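Local coordinates for protein GH18 chiitnase (Pseudoalteromonas aurantia, PDB 6K7Z) that hydrolyses chitin as a glycoside hydrolase family 18 endochitinase, probably cutting the beta-1,4 links between N-acetylglucosamine units within the polymer chain, at residues Asn37-Val42 with Arg87-Asp92; Asp98-Phe103 with Gln139-Arg144; Gln187-Pro192 with Gly222-Gln227; Asp199-Ser204 with Asn242-Pro247. All blocks are in the same frame, centred on the assembly; numbering follows the deposited sequence.

Interaction 1: Asn37-Val42 with Arg87-Asp92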
loop_
_atom_site.group_PDB
_atom_site.type_symbol
_atom_site.label_atom_id
_atom_site.label_comp_id
_atom_site.label_asym_id
_atom_site.label_seq_id
_atom_site.Cartn_x
_atom_site.Cartn_y
_atom_site.Cartn_z
ATOM N N ASN A 37 -12.498 -14.290 -14.929
ATOM C CA ASN A 37 -12.029 -13.336 -15.917
ATOM C C ASN A 37 -11.236 -12.270 -15.207
ATOM O O ASN A 37 -11.777 -11.532 -14.470
ATOM C CB ASN A 37 -13.221 -12.667 -16.537
ATOM C CG ASN A 37 -12.847 -11.517 -17.441
ATOM O OD1 ASN A 37 -11.717 -11.230 -17.650
ATOM N ND2 ASN A 37 -13.839 -10.865 -17.974
ATOM N N PRO A 38 -9.958 -12.196 -15.447
ATOM C CA PRO A 38 -9.080 -11.283 -14.694
ATOM C C PRO A 38 -9.472 -9.825 -14.825
ATOM O O PRO A 38 -9.113 -9.022 -13.957
ATOM C CB PRO A 38 -7.692 -11.530 -15.306
ATOM C CG PRO A 38 -7.825 -12.757 -16.159
ATOM C CD PRO A 38 -9.254 -12.871 -16.549
ATOM N N PHE A 39 -10.174 -9.445 -15.893
ATOM C CA PHE A 39 -10.553 -8.049 -16.054
ATOM C C PHE A 39 -11.828 -7.696 -15.309
ATOM O O PHE A 39 -12.155 -6.510 -15.219
ATOM C CB PHE A 39 -10.693 -7.704 -17.534
ATOM C CG PHE A 39 -9.384 -7.659 -18.254
ATOM C CD1 PHE A 39 -8.630 -6.495 -18.265
ATOM C CD2 PHE A 39 -8.885 -8.785 -18.888
ATOM C CE1 PHE A 39 -7.399 -6.450 -18.916
ATOM C CE2 PHE A 39 -7.654 -8.748 -19.546
ATOM C CZ PHE A 39 -6.913 -7.580 -19.558
ATOM N N ASN A 40 -12.541 -8.684 -14.771
ATOM C CA ASN A 40 -13.654 -8.438 -13.860
ATOM C C ASN A 40 -13.088 -8.337 -12.447
ATOM O O ASN A 40 -12.561 -9.320 -11.913
ATOM C CB ASN A 40 -14.694 -9.554 -13.944
ATOM C CG ASN A 40 -15.388 -9.605 -15.289
ATOM O OD1 ASN A 40 -15.363 -8.638 -16.053
ATOM N ND2 ASN A 40 -16.013 -10.743 -15.589
ATOM N N LEU A 41 -13.197 -7.159 -11.845
ATOM C CA LEU A 41 -12.608 -6.897 -10.534
ATOM C C LEU A 41 -13.660 -7.092 -9.445
ATOM O O LEU A 41 -14.781 -6.584 -9.563
ATOM C CB LEU A 41 -12.035 -5.479 -10.478
ATOM C CG LEU A 41 -11.078 -5.140 -11.629
ATOM C CD1 LEU A 41 -10.410 -3.781 -11.425
ATOM C CD2 LEU A 41 -10.042 -6.235 -11.806
ATOM N N VAL A 42 -13.300 -7.824 -8.385
ATOM C CA VAL A 42 -14.245 -8.134 -7.315
ATOM C C VAL A 42 -13.674 -7.683 -5.979
ATOM O O VAL A 42 -12.459 -7.714 -5.753
ATOM C CB VAL A 42 -14.602 -9.637 -7.257
ATOM C CG1 VAL A 42 -15.315 -10.077 -8.540
ATOM C CG2 VAL A 42 -13.353 -10.468 -7.015
ATOM N N ARG A 87 -0.747 -11.704 -15.490
ATOM C CA ARG A 87 -0.242 -11.953 -16.840
ATOM C C ARG A 87 -1.251 -11.509 -17.887
ATOM O O ARG A 87 -0.896 -10.842 -18.868
ATOM C CB ARG A 87 0.086 -13.434 -17.018
ATOM C CG ARG A 87 0.862 -13.762 -18.296
ATOM C CD ARG A 87 1.029 -15.267 -18.431
ATOM N NE ARG A 87 1.912 -15.642 -19.532
ATOM C CZ ARG A 87 2.080 -16.891 -19.955
ATOM N NH1 ARG A 87 1.410 -17.881 -19.374
ATOM N NH2 ARG A 87 2.916 -17.153 -20.957
ATOM N N SER A 88 -2.519 -11.873 -17.694
ATOM C CA SER A 88 -3.565 -11.445 -18.618
ATOM C C SER A 88 -3.745 -9.935 -18.588
ATOM O O SER A 88 -3.870 -9.295 -19.640
ATOM C CB SER A 88 -4.879 -12.141 -18.277
ATOM O OG SER A 88 -4.750 -13.546 -18.395
ATOM N N LEU A 89 -3.776 -9.349 -17.387
ATOM C CA LEU A 89 -3.972 -7.913 -17.271
ATOM C C LEU A 89 -2.859 -7.145 -17.952
ATOM O O LEU A 89 -3.095 -6.047 -18.472
ATOM C CB LEU A 89 -4.046 -7.506 -15.802
ATOM C CG LEU A 89 -5.235 -8.049 -15.023
ATOM C CD1 LEU A 89 -5.031 -7.737 -13.559
ATOM C CD2 LEU A 89 -6.535 -7.433 -15.520
ATOM N N SER A 90 -1.647 -7.700 -17.953
ATOM C CA SER A 90 -0.501 -7.003 -18.516
ATOM C C SER A 90 -0.644 -6.790 -20.011
ATOM O O SER A 90 0.056 -5.939 -20.565
ATOM C CB SER A 90 0.787 -7.776 -18.239
ATOM O OG SER A 90 0.847 -8.949 -19.044
ATOM N N GLU A 91 -1.522 -7.551 -20.667
ATOM C CA GLU A 91 -1.757 -7.401 -22.097
ATOM C C GLU A 91 -2.748 -6.292 -22.424
ATOM O O GLU A 91 -2.899 -5.956 -23.606
ATOM C CB GLU A 91 -2.237 -8.734 -22.685
ATOM C CG GLU A 91 -1.222 -9.861 -22.459
ATOM C CD GLU A 91 -1.762 -11.240 -22.793
ATOM O OE1 GLU A 91 -2.995 -11.390 -22.923
ATOM O OE2 GLU A 91 -0.941 -12.175 -22.921
ATOM N N ASP A 92 -3.405 -5.702 -21.419
ATOM C CA ASP A 92 -4.279 -4.555 -21.656
ATOM C C ASP A 92 -4.383 -3.686 -20.402
ATOM O O ASP A 92 -5.427 -3.653 -19.739
ATOM C CB ASP A 92 -5.659 -5.025 -22.128
ATOM C CG ASP A 92 -6.485 -3.909 -22.754
ATOM O OD1 ASP A 92 -6.172 -2.722 -22.536
ATOM O OD2 ASP A 92 -7.457 -4.227 -23.470
#

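Interaction 2: Asp98-Phe103 with Gln139-Arg144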
loop_
_atom_site.group_PDB
_atom_site.type_symbol
_atom_site.label_atom_id
_atom_site.label_comp_id
_atom_site.label_asym_id
_atom_site.label_seq_id
_atom_site.Cartn_x
_atom_site.Cartn_y
_atom_site.Cartn_z
ATOM N N ASP A 98 -8.882 1.792 -16.734
ATOM C CA ASP A 98 -10.210 2.380 -16.842
ATOM C C ASP A 98 -11.159 1.780 -15.819
ATOM O O ASP A 98 -11.952 2.500 -15.200
ATOM C CB ASP A 98 -10.768 2.187 -18.251
ATOM C CG ASP A 98 -12.235 2.563 -18.343
ATOM O OD1 ASP A 98 -12.534 3.776 -18.395
ATOM O OD2 ASP A 98 -13.091 1.647 -18.339
ATOM N N SER A 99 -11.090 0.461 -15.620
ATOM C CA SER A 99 -11.914 -0.170 -14.592
ATOM C C SER A 99 -11.586 0.371 -13.203
ATOM O O SER A 99 -12.487 0.658 -12.404
ATOM C CB SER A 99 -11.728 -1.684 -14.634
ATOM O OG SER A 99 -12.103 -2.202 -15.900
ATOM N N LEU A 100 -10.295 0.501 -12.887
ATOM C CA LEU A 100 -9.908 1.008 -11.572
ATOM C C LEU A 100 -10.340 2.463 -11.392
ATOM O O LEU A 100 -10.910 2.834 -10.353
ATOM C CB LEU A 100 -8.396 0.871 -11.380
ATOM C CG LEU A 100 -7.809 -0.524 -11.139
ATOM C CD1 LEU A 100 -6.294 -0.452 -11.154
ATOM C CD2 LEU A 100 -8.278 -1.104 -9.819
ATOM N N ALA A 101 -10.046 3.308 -12.384
ATOM C CA ALA A 101 -10.428 4.715 -12.305
ATOM C C ALA A 101 -11.933 4.865 -12.149
ATOM O O ALA A 101 -12.403 5.676 -11.341
ATOM C CB ALA A 101 -9.938 5.470 -13.545
ATOM N N SER A 102 -12.705 4.083 -12.903
ATOM C CA SER A 102 -14.155 4.117 -12.750
ATOM C C SER A 102 -14.570 3.717 -11.342
ATOM O O SER A 102 -15.427 4.368 -10.732
ATOM C CB SER A 102 -14.811 3.212 -13.790
ATOM O OG SER A 102 -14.607 3.741 -15.084
ATOM N N PHE A 103 -13.964 2.658 -10.797
ATOM C CA PHE A 103 -14.320 2.258 -9.441
ATOM C C PHE A 103 -14.048 3.382 -8.454
ATOM O O PHE A 103 -14.872 3.654 -7.573
ATOM C CB PHE A 103 -13.562 1.004 -9.021
ATOM C CG PHE A 103 -13.989 0.480 -7.678
ATOM C CD1 PHE A 103 -13.387 0.939 -6.508
ATOM C CD2 PHE A 103 -14.994 -0.467 -7.582
ATOM C CE1 PHE A 103 -13.798 0.466 -5.255
ATOM C CE2 PHE A 103 -15.399 -0.948 -6.345
ATOM C CZ PHE A 103 -14.798 -0.474 -5.179
ATOM N N GLN A 139 1.087 4.764 -15.443
ATOM C CA GLN A 139 0.891 5.846 -16.399
ATOM C C GLN A 139 -0.575 5.968 -16.792
ATOM O O GLN A 139 -1.135 7.070 -16.824
ATOM C CB GLN A 139 1.763 5.615 -17.632
ATOM C CG GLN A 139 3.242 5.896 -17.410
ATOM C CD GLN A 139 4.109 5.460 -18.579
ATOM O OE1 GLN A 139 3.727 4.590 -19.360
ATOM N NE2 GLN A 139 5.291 6.058 -18.696
ATOM N N GLU A 140 -1.215 4.838 -17.096
ATOM C CA GLU A 140 -2.602 4.876 -17.541
ATOM C C GLU A 140 -3.530 5.300 -16.417
ATOM O O GLU A 140 -4.522 6.001 -16.647
ATOM C CB GLU A 140 -3.009 3.508 -18.084
ATOM C CG GLU A 140 -2.185 3.051 -19.263
ATOM C CD GLU A 140 -2.536 3.805 -20.527
ATOM O OE1 GLU A 140 -3.485 4.629 -20.494
ATOM O OE2 GLU A 140 -1.878 3.555 -21.552
ATOM N N LEU A 141 -3.226 4.879 -15.193
ATOM C CA LEU A 141 -4.046 5.272 -14.055
ATOM C C LEU A 141 -3.901 6.761 -13.772
ATOM O O LEU A 141 -4.899 7.453 -13.520
ATOM C CB LEU A 141 -3.643 4.432 -12.844
ATOM C CG LEU A 141 -4.616 4.055 -11.732
ATOM C CD1 LEU A 141 -5.954 3.610 -12.270
ATOM C CD2 LEU A 141 -3.976 2.939 -10.911
ATOM N N ARG A 142 -2.667 7.268 -13.828
ATOM C CA ARG A 142 -2.400 8.671 -13.528
ATOM C C ARG A 142 -3.034 9.586 -14.561
ATOM O O ARG A 142 -3.478 10.691 -14.226
ATOM C CB ARG A 142 -0.887 8.907 -13.456
ATOM C CG ARG A 142 -0.483 10.345 -13.160
ATOM C CD ARG A 142 -1.209 10.861 -11.920
ATOM N NE ARG A 142 -0.512 10.492 -10.700
ATOM C CZ ARG A 142 -1.064 10.516 -9.491
ATOM N NH1 ARG A 142 -2.328 10.874 -9.338
ATOM N NH2 ARG A 142 -0.347 10.175 -8.434
ATOM N N LYS A 143 -3.088 9.124 -15.812
ATOM C CA LYS A 143 -3.818 9.818 -16.863
ATOM C C LYS A 143 -5.271 10.047 -16.465
ATOM O O LYS A 143 -5.809 11.147 -16.645
ATOM C CB LYS A 143 -3.712 8.995 -18.148
ATOM C CG LYS A 143 -4.431 9.561 -19.353
ATOM C CD LYS A 143 -4.451 8.538 -20.497
ATOM C CE LYS A 143 -3.047 8.140 -20.923
ATOM N NZ LYS A 143 -3.080 7.008 -21.912
ATOM N N ARG A 144 -5.909 9.029 -15.880
ATOM C CA ARG A 144 -7.323 9.080 -15.532
ATOM C C ARG A 144 -7.590 9.656 -14.148
ATOM O O ARG A 144 -8.703 10.137 -13.902
ATOM C CB ARG A 144 -7.926 7.673 -15.639
ATOM C CG ARG A 144 -7.780 7.087 -17.039
ATOM C CD ARG A 144 -7.949 5.580 -17.087
ATOM N NE ARG A 144 -8.137 5.108 -18.463
ATOM C CZ ARG A 144 -7.150 4.896 -19.333
ATOM N NH1 ARG A 144 -5.888 5.108 -18.992
ATOM N NH2 ARG A 144 -7.424 4.465 -20.554
#

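Interaction 3: Gln187-Pro192 with Gly222-Gln227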
loop_
_atom_site.group_PDB
_atom_site.type_symbol
_atom_site.label_atom_id
_atom_site.label_comp_id
_atom_site.label_asym_id
_atom_site.label_seq_id
_atom_site.Cartn_x
_atom_site.Cartn_y
_atom_site.Cartn_z
ATOM N N GLN A 187 6.556 -2.742 2.821
ATOM C CA GLN A 187 6.153 -3.759 3.794
ATOM C C GLN A 187 7.394 -4.328 4.467
ATOM O O GLN A 187 7.981 -5.311 4.013
ATOM C CB GLN A 187 5.350 -4.867 3.124
ATOM C CG GLN A 187 4.213 -4.384 2.248
ATOM C CD GLN A 187 3.358 -5.531 1.736
ATOM O OE1 GLN A 187 3.277 -6.585 2.369
ATOM N NE2 GLN A 187 2.706 -5.328 0.583
ATOM N N PHE A 188 7.787 -3.726 5.590
ATOM C CA PHE A 188 8.930 -4.252 6.318
ATOM C C PHE A 188 8.502 -5.424 7.198
ATOM O O PHE A 188 8.747 -5.430 8.410
ATOM C CB PHE A 188 9.600 -3.146 7.144
ATOM C CG PHE A 188 10.368 -2.150 6.308
ATOM C CD1 PHE A 188 11.549 -2.521 5.673
ATOM C CD2 PHE A 188 9.896 -0.847 6.132
ATOM C CE1 PHE A 188 12.258 -1.618 4.904
ATOM C CE2 PHE A 188 10.611 0.071 5.365
ATOM C CZ PHE A 188 11.794 -0.319 4.745
ATOM N N TYR A 189 7.872 -6.421 6.590
ATOM C CA TYR A 189 7.468 -7.632 7.289
ATOM C C TYR A 189 7.309 -8.731 6.250
ATOM O O TYR A 189 7.305 -8.476 5.045
ATOM C CB TYR A 189 6.181 -7.421 8.094
ATOM C CG TYR A 189 5.087 -6.712 7.341
ATOM C CD1 TYR A 189 5.013 -5.323 7.332
ATOM C CD2 TYR A 189 4.130 -7.425 6.630
ATOM C CE1 TYR A 189 4.014 -4.662 6.637
ATOM C CE2 TYR A 189 3.123 -6.776 5.941
ATOM C CZ TYR A 189 3.062 -5.397 5.950
ATOM O OH TYR A 189 2.059 -4.742 5.253
ATOM N N ASN A 190 7.229 -9.972 6.736
ATOM C CA ASN A 190 7.195 -11.157 5.874
ATOM C C ASN A 190 8.392 -11.211 4.939
ATOM O O ASN A 190 8.324 -11.825 3.870
ATOM C CB ASN A 190 5.906 -11.230 5.052
ATOM C CG ASN A 190 4.668 -11.311 5.919
ATOM O OD1 ASN A 190 4.708 -11.857 7.026
ATOM N ND2 ASN A 190 3.556 -10.774 5.419
ATOM N N ASN A 191 9.494 -10.574 5.328
ATOM C CA ASN A 191 10.655 -10.441 4.449
ATOM C C ASN A 191 11.913 -10.405 5.281
ATOM O O ASN A 191 12.389 -9.331 5.671
ATOM C CB ASN A 191 10.572 -9.188 3.581
ATOM C CG ASN A 191 9.734 -9.392 2.350
ATOM O OD1 ASN A 191 10.204 -9.959 1.361
ATOM N ND2 ASN A 191 8.492 -8.912 2.385
ATOM N N PRO A 192 12.508 -11.563 5.551
ATOM C CA PRO A 192 13.867 -11.584 6.096
ATOM C C PRO A 192 14.838 -11.093 5.026
ATOM O O PRO A 192 14.590 -11.328 3.846
ATOM C CB PRO A 192 14.100 -13.064 6.420
ATOM C CG PRO A 192 12.750 -13.714 6.351
ATOM C CD PRO A 192 11.973 -12.916 5.342
ATOM N N GLY A 222 6.255 0.417 6.660
ATOM C CA GLY A 222 5.061 -0.341 7.043
ATOM C C GLY A 222 5.389 -1.482 7.994
ATOM O O GLY A 222 6.411 -2.166 7.831
ATOM N N PHE A 223 4.503 -1.704 8.968
ATOM C CA PHE A 223 4.739 -2.678 10.036
ATOM C C PHE A 223 3.446 -3.386 10.412
ATOM O O PHE A 223 2.359 -2.828 10.238
ATOM C CB PHE A 223 5.313 -1.995 11.288
ATOM C CG PHE A 223 6.641 -1.365 11.054
ATOM C CD1 PHE A 223 7.793 -2.132 11.086
ATOM C CD2 PHE A 223 6.743 -0.016 10.752
ATOM C CE1 PHE A 223 9.021 -1.557 10.837
ATOM C CE2 PHE A 223 7.980 0.563 10.503
ATOM C CZ PHE A 223 9.113 -0.206 10.551
ATOM N N PRO A 224 3.539 -4.597 10.969
ATOM C CA PRO A 224 2.344 -5.240 11.534
ATOM C C PRO A 224 2.021 -4.647 12.895
ATOM O O PRO A 224 2.921 -4.322 13.673
ATOM C CB PRO A 224 2.753 -6.714 11.673
ATOM C CG PRO A 224 4.243 -6.761 11.474
ATOM C CD PRO A 224 4.763 -5.378 11.230
ATOM N N VAL A 225 0.724 -4.515 13.185
ATOM C CA VAL A 225 0.322 -3.984 14.486
ATOM C C VAL A 225 0.612 -4.998 15.579
ATOM O O VAL A 225 1.219 -4.671 16.603
ATOM C CB VAL A 225 -1.159 -3.576 14.482
ATOM C CG1 VAL A 225 -1.570 -3.053 15.856
ATOM C CG2 VAL A 225 -1.418 -2.534 13.402
ATOM N N THR A 226 0.179 -6.236 15.377
ATOM C CA THR A 226 0.347 -7.303 16.353
ATOM C C THR A 226 1.091 -8.478 15.748
ATOM O O THR A 226 1.255 -8.592 14.526
ATOM C CB THR A 226 -0.994 -7.826 16.860
ATOM O OG1 THR A 226 -1.708 -8.423 15.759
ATOM C CG2 THR A 226 -1.819 -6.701 17.501
ATOM N N GLN A 227 1.459 -9.409 16.615
ATOM C CA GLN A 227 2.110 -10.590 16.165
ATOM C C GLN A 227 1.273 -11.388 15.127
ATOM O O GLN A 227 1.820 -12.004 14.270
ATOM C CB GLN A 227 2.353 -11.508 17.347
ATOM C CG GLN A 227 2.792 -12.925 16.981
ATOM C CD GLN A 227 1.637 -13.913 16.995
ATOM O OE1 GLN A 227 0.901 -14.043 17.974
ATOM N NE2 GLN A 227 1.511 -14.649 15.919
#

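Interaction 4: Asp199-Ser204 with Asn242-Pro247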
loop_
_atom_site.group_PDB
_atom_site.type_symbol
_atom_site.label_atom_id
_atom_site.label_comp_id
_atom_site.label_asym_id
_atom_site.label_seq_id
_atom_site.Cartn_x
_atom_site.Cartn_y
_atom_site.Cartn_z
ATOM N N ASP A 199 17.972 -2.261 12.467
ATOM C CA ASP A 199 19.142 -1.719 11.782
ATOM C C ASP A 199 19.028 -1.909 10.275
ATOM O O ASP A 199 19.308 -0.986 9.496
ATOM C CB ASP A 199 20.412 -2.386 12.312
ATOM C CG ASP A 199 20.519 -2.303 13.808
ATOM O OD1 ASP A 199 19.866 -1.407 14.385
ATOM O OD2 ASP A 199 21.247 -3.130 14.410
ATOM N N GLN A 200 18.604 -3.092 9.848
ATOM C CA GLN A 200 18.449 -3.331 8.418
ATOM C C GLN A 200 17.298 -2.505 7.845
ATOM O O GLN A 200 17.377 -2.018 6.711
ATOM C CB GLN A 200 18.239 -4.824 8.170
ATOM C CG GLN A 200 18.089 -5.195 6.712
ATOM C CD GLN A 200 19.365 -4.965 5.930
ATOM O OE1 GLN A 200 19.447 -4.055 5.094
ATOM N NE2 GLN A 200 20.377 -5.782 6.206
ATOM N N ILE A 201 16.222 -2.325 8.613
ATOM C CA ILE A 201 15.094 -1.543 8.110
ATOM C C ILE A 201 15.509 -0.092 7.899
ATOM O O ILE A 201 15.154 0.536 6.888
ATOM C CB ILE A 201 13.896 -1.659 9.074
ATOM C CG1 ILE A 201 13.340 -3.084 9.068
ATOM C CG2 ILE A 201 12.821 -0.634 8.723
ATOM C CD1 ILE A 201 12.468 -3.399 10.284
ATOM N N VAL A 202 16.281 0.458 8.840
ATOM C CA VAL A 202 16.699 1.856 8.755
ATOM C C VAL A 202 17.622 2.082 7.562
ATOM O O VAL A 202 17.435 3.023 6.783
ATOM C CB VAL A 202 17.370 2.290 10.069
ATOM C CG1 VAL A 202 18.044 3.645 9.892
ATOM C CG2 VAL A 202 16.321 2.342 11.199
ATOM N N SER A 203 18.661 1.260 7.426
ATOM C CA SER A 203 19.594 1.479 6.323
ATOM C C SER A 203 18.886 1.328 4.984
ATOM O O SER A 203 19.080 2.145 4.076
ATOM C CB SER A 203 20.782 0.522 6.423
ATOM O OG SER A 203 20.357 -0.825 6.375
ATOM N N SER A 204 18.035 0.309 4.858
ATOM C CA SER A 204 17.290 0.126 3.618
ATOM C C SER A 204 16.343 1.287 3.361
ATOM O O SER A 204 16.274 1.794 2.235
ATOM C CB SER A 204 16.531 -1.202 3.644
ATOM O OG SER A 204 17.426 -2.302 3.569
ATOM N N ASN A 242 11.916 3.693 18.857
ATOM C CA ASN A 242 13.255 4.058 19.280
ATOM C C ASN A 242 14.365 3.428 18.443
ATOM O O ASN A 242 15.506 3.894 18.524
ATOM C CB ASN A 242 13.426 3.709 20.761
ATOM C CG ASN A 242 12.723 4.709 21.664
ATOM O OD1 ASN A 242 13.110 5.884 21.715
ATOM N ND2 ASN A 242 11.682 4.261 22.372
ATOM N N GLU A 243 14.073 2.406 17.632
ATOM C CA GLU A 243 15.089 1.785 16.795
ATOM C C GLU A 243 14.832 1.946 15.306
ATOM O O GLU A 243 15.719 1.611 14.510
ATOM C CB GLU A 243 15.237 0.288 17.120
ATOM C CG GLU A 243 15.532 0.011 18.602
ATOM C CD GLU A 243 16.168 -1.353 18.870
ATOM O OE1 GLU A 243 16.947 -1.847 18.023
ATOM O OE2 GLU A 243 15.922 -1.921 19.957
ATOM N N VAL A 244 13.668 2.463 14.909
ATOM C CA VAL A 244 13.397 2.750 13.504
ATOM C C VAL A 244 13.109 4.233 13.312
ATOM O O VAL A 244 13.825 4.925 12.578
ATOM C CB VAL A 244 12.221 1.900 12.986
ATOM C CG1 VAL A 244 11.833 2.327 11.577
ATOM C CG2 VAL A 244 12.557 0.426 13.037
ATOM N N ILE A 245 12.034 4.717 13.946
ATOM C CA ILE A 245 11.547 6.071 13.704
ATOM C C ILE A 245 12.583 7.103 14.134
ATOM O O ILE A 245 12.979 7.979 13.358
ATOM C CB ILE A 245 10.199 6.295 14.413
ATOM C CG1 ILE A 245 9.083 5.497 13.715
ATOM C CG2 ILE A 245 9.856 7.778 14.443
ATOM C CD1 ILE A 245 7.735 5.563 14.409
ATOM N N LYS A 246 13.029 7.032 15.383
ATOM C CA LYS A 246 14.000 8.027 15.828
ATOM C C LYS A 246 15.320 7.944 15.069
ATOM O O LYS A 246 15.825 9.004 14.665
ATOM C CB LYS A 246 14.188 7.934 17.346
ATOM C CG LYS A 246 12.974 8.508 18.070
ATOM C CD LYS A 246 13.169 8.657 19.569
ATOM C CE LYS A 246 11.901 9.185 20.228
ATOM N NZ LYS A 246 11.578 10.584 19.820
ATOM N N PRO A 247 15.906 6.773 14.807
ATOM C CA PRO A 247 17.138 6.763 13.998
ATOM C C PRO A 247 16.956 7.334 12.598
ATOM O O PRO A 247 17.879 7.973 12.077
ATOM C CB PRO A 247 17.521 5.276 13.971
ATOM C CG PRO A 247 16.918 4.717 15.228
ATOM C CD PRO A 247 15.603 5.435 15.351
HETATM O O HOH W 1 18.285 1.177 14.440
HETATM O O HOH W 2 19.440 -1.137 16.983
#

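Interaction 1: Asn37-Val42 with Arg87-Asp92
Phe39 rests its ring on Leu89, and following the side chain outward shows how this surface contact is built. From CB, the first torsion sets CG beside the backbone N and anti to the carbonyl carbon (chi1 -71°), where Phe39 CG lies 4.0 Å from Leu89 CD2. One step on, Phe39 CD1 comes within 3.6 Å of Leu89 CD2, the methyl that stands over one ring face, displaced toward the rim, in a CH-pi contact. At CE1 a polar neighbour joins the methyl: Asp92 O lies in the ring plane, 3.5 Å from Phe39 CE1, where the slightly positive ring hydrogens suit a carbonyl oxygen. At the tip, Ser88 O approaches Phe39 CZ obliquely at 3.5 Å, while Asp92 CB is 3.8 Å from Phe39 CZ. An aromatic ring fits here because its face takes a methyl and its edge a carbonyl oxygen. Pro38 adds a second patch, Pro38 CG 3.7 Å from Ser88 CB. The proline suits the type I turn from Asn37 to Asn40, and Asn37 OD1 steadies the start of that turn by accepting from Phe39 N, an Asx turn. Beyond the turn the chain enters strand 41-43, antiparallel to strand 25-33. Lys95 of helix 93-106 makes a cation-pi contact with Phe39, Asp92 caps the start of that helix, and Leu89 of helix 83-89 reaches in to Leu96 and to Phe133 of helix 130-144.

Interaction 2: Asp98-Phe103 with Gln139-Arg144
Ala101 and Arg144 meet where helices 93-106 and 130-144 come together, Ala101 CB 3.6 Å from Arg144 CB. A methyl is all that stands on the first helix at this point, so the base of the arginine can settle directly against it. Deeper in, Leu100 and Leu141 cross at about a right angle: Leu141 CD1 is 3.8 Å from Leu100 CB, and Leu141 CD2 is 4.1 Å from Leu100 CD1. On the outer flank the arginine runs extended from CG to NE and passes the backbone of Asp98, with Arg144 NE 3.8 Å from Asp98 CA.

What positions this side chain lies within its own helix. A fourth torsion of 82° turns CZ out of the extended line, and NH1 comes back over the preceding turn. There Arg144 NH1 donates to Glu140 O at 2.9 Å. Arg144 NH1 also donates to Glu140 OE1 at 2.9 Å, nearly straight (165°). Both acceptors lie in the guanidinium plane, which fixes the rotation of the group. OE1 is shared: NH1 meets it on the anti side, and Lys143 NZ forms a second salt bridge to it from above the carboxylate plane. Glu140 itself touches Thr93 and Ala97 of the facing helix.

No hydrogen bond passes between the two segments. Asp98 OD1 stays 4.6 Å from Arg144 NE, too far for a salt bridge, and would add at most a mild attraction. The helices, at a crossing angle of -36°, are therefore joined here by van der Waals packing, part of it the arginine chain lying on backbone, while the charges brace one helix internally.

Interaction 3: Gln187-Pro192 with Gly222-Gln227
A first torsion of 46° puts Tyr189 CG between the backbone N and the carbonyl carbon, the crowded position, and the ring then meets Gly222 edge-on, while Phe188 CG is anti to its own carbonyl carbon (chi1 -73°). The setting is the (beta/alpha)8 TIM barrel of family 18, at the C-terminal ends of the neighbouring parallel strands 183-187 and 219-224. Gln187 pairs with Gly222, and Phe188 N donates to Gly222 O at 3.1 Å, a bent bond (139°). After this the chain leaves the sheet through an inverse gamma turn centred on Phe188. Around the same oxygen, Phe188 CB lies 3.4 Å and Tyr189 CD1 3.5 Å from Gly222 O. Gly222 presents only backbone to the tyrosine, Tyr189 CE1 lying 3.7 Å from Gly222 C. The tyrosine ring has Gln187 CB over one face, and Tyr189 CD1 is 3.9 Å from Pro224 CD as the two side chains run by one another in opposite senses. Phe188 packs toward the outer helices, Phe188 CB 4.1 Å from Phe223 CE1, and both phenylalanines reach Ile201 of helix 198-209. Gln187 NE2 donates to Ala155 O and bonds Glu117 OE2, the glutamate ending the family's DxxDxDxE signature, a link consistent with the lining of the substrate cleft. Past the turn, Asn191 ND2 holds Tyr189 O at 2.9 Å and also bonds Gln157 OE1.

Interaction 4: Asp199-Ser204 with Asn242-Pro247
Val202 faces Val244 where helices 199-204 and 242-247 run nearly parallel, their axes 9.0 Å apart and 21° between their directions, the second helix widened by a pi-type turn at 242-245 and kinked at Pro247. They belong to neighbouring helices, 198-209 and 237-251, of the layer that surrounds the TIM barrel, with strand 219-224 between them in the chain. The chief intruder is one methyl of Val202. Val202 CG2, anti to the carbonyl carbon and beside the backbone N, points into the second helix and lies 3.4 Å from Glu243 O and 3.7 Å from Val244 CA. Val202 CG2 also approaches Pro247 CB at 4.2 Å. A beta-branched valine suits this spot, being short enough to let the helices draw close yet filling the gap between two backbones. Nearer the barrel, Ile201 CG2 and Val244 CG1 touch at 4.2 Å, where Ile201 also meets Phe188. Toward the outside the chemistry becomes polar. Pro247 has no N-H for Glu243 O, four residues earlier; a water donates to Glu243 O at 2.6 Å and, with its other hydrogen, to Asp199 OD1. The carboxylates of Asp199 and Glu243 face each other as like charges, a repulsion that solvent probably eases. A second water spans them, donating to Asp199 OD1 and, at 2.8 Å, to Glu243 OE1.

Interaction 1 is a surface contact; the other three are buried. Interactions 1 and 2 lie on one side of the chain's centre and meet at helix 93-106, where Leu41 CD1 packs 3.8 Å from Leu100 CD2. Interactions 3 and 4, about 14 Å apart between centres, form a second patch, with Phe188 packing on Ile201, and Phe223 on both Ile201 and Val244, so strand ends and outer helices share one core. Interaction 1 relies on a CH-pi contact and polar approaches to a ring. Interaction 3 alone joins its segments by a direct hydrogen bond, as suits barrel strands. The two helix pairs, 2 and 4, rely on packing, with charges kept to an internal network in one and bridged by waters in the other.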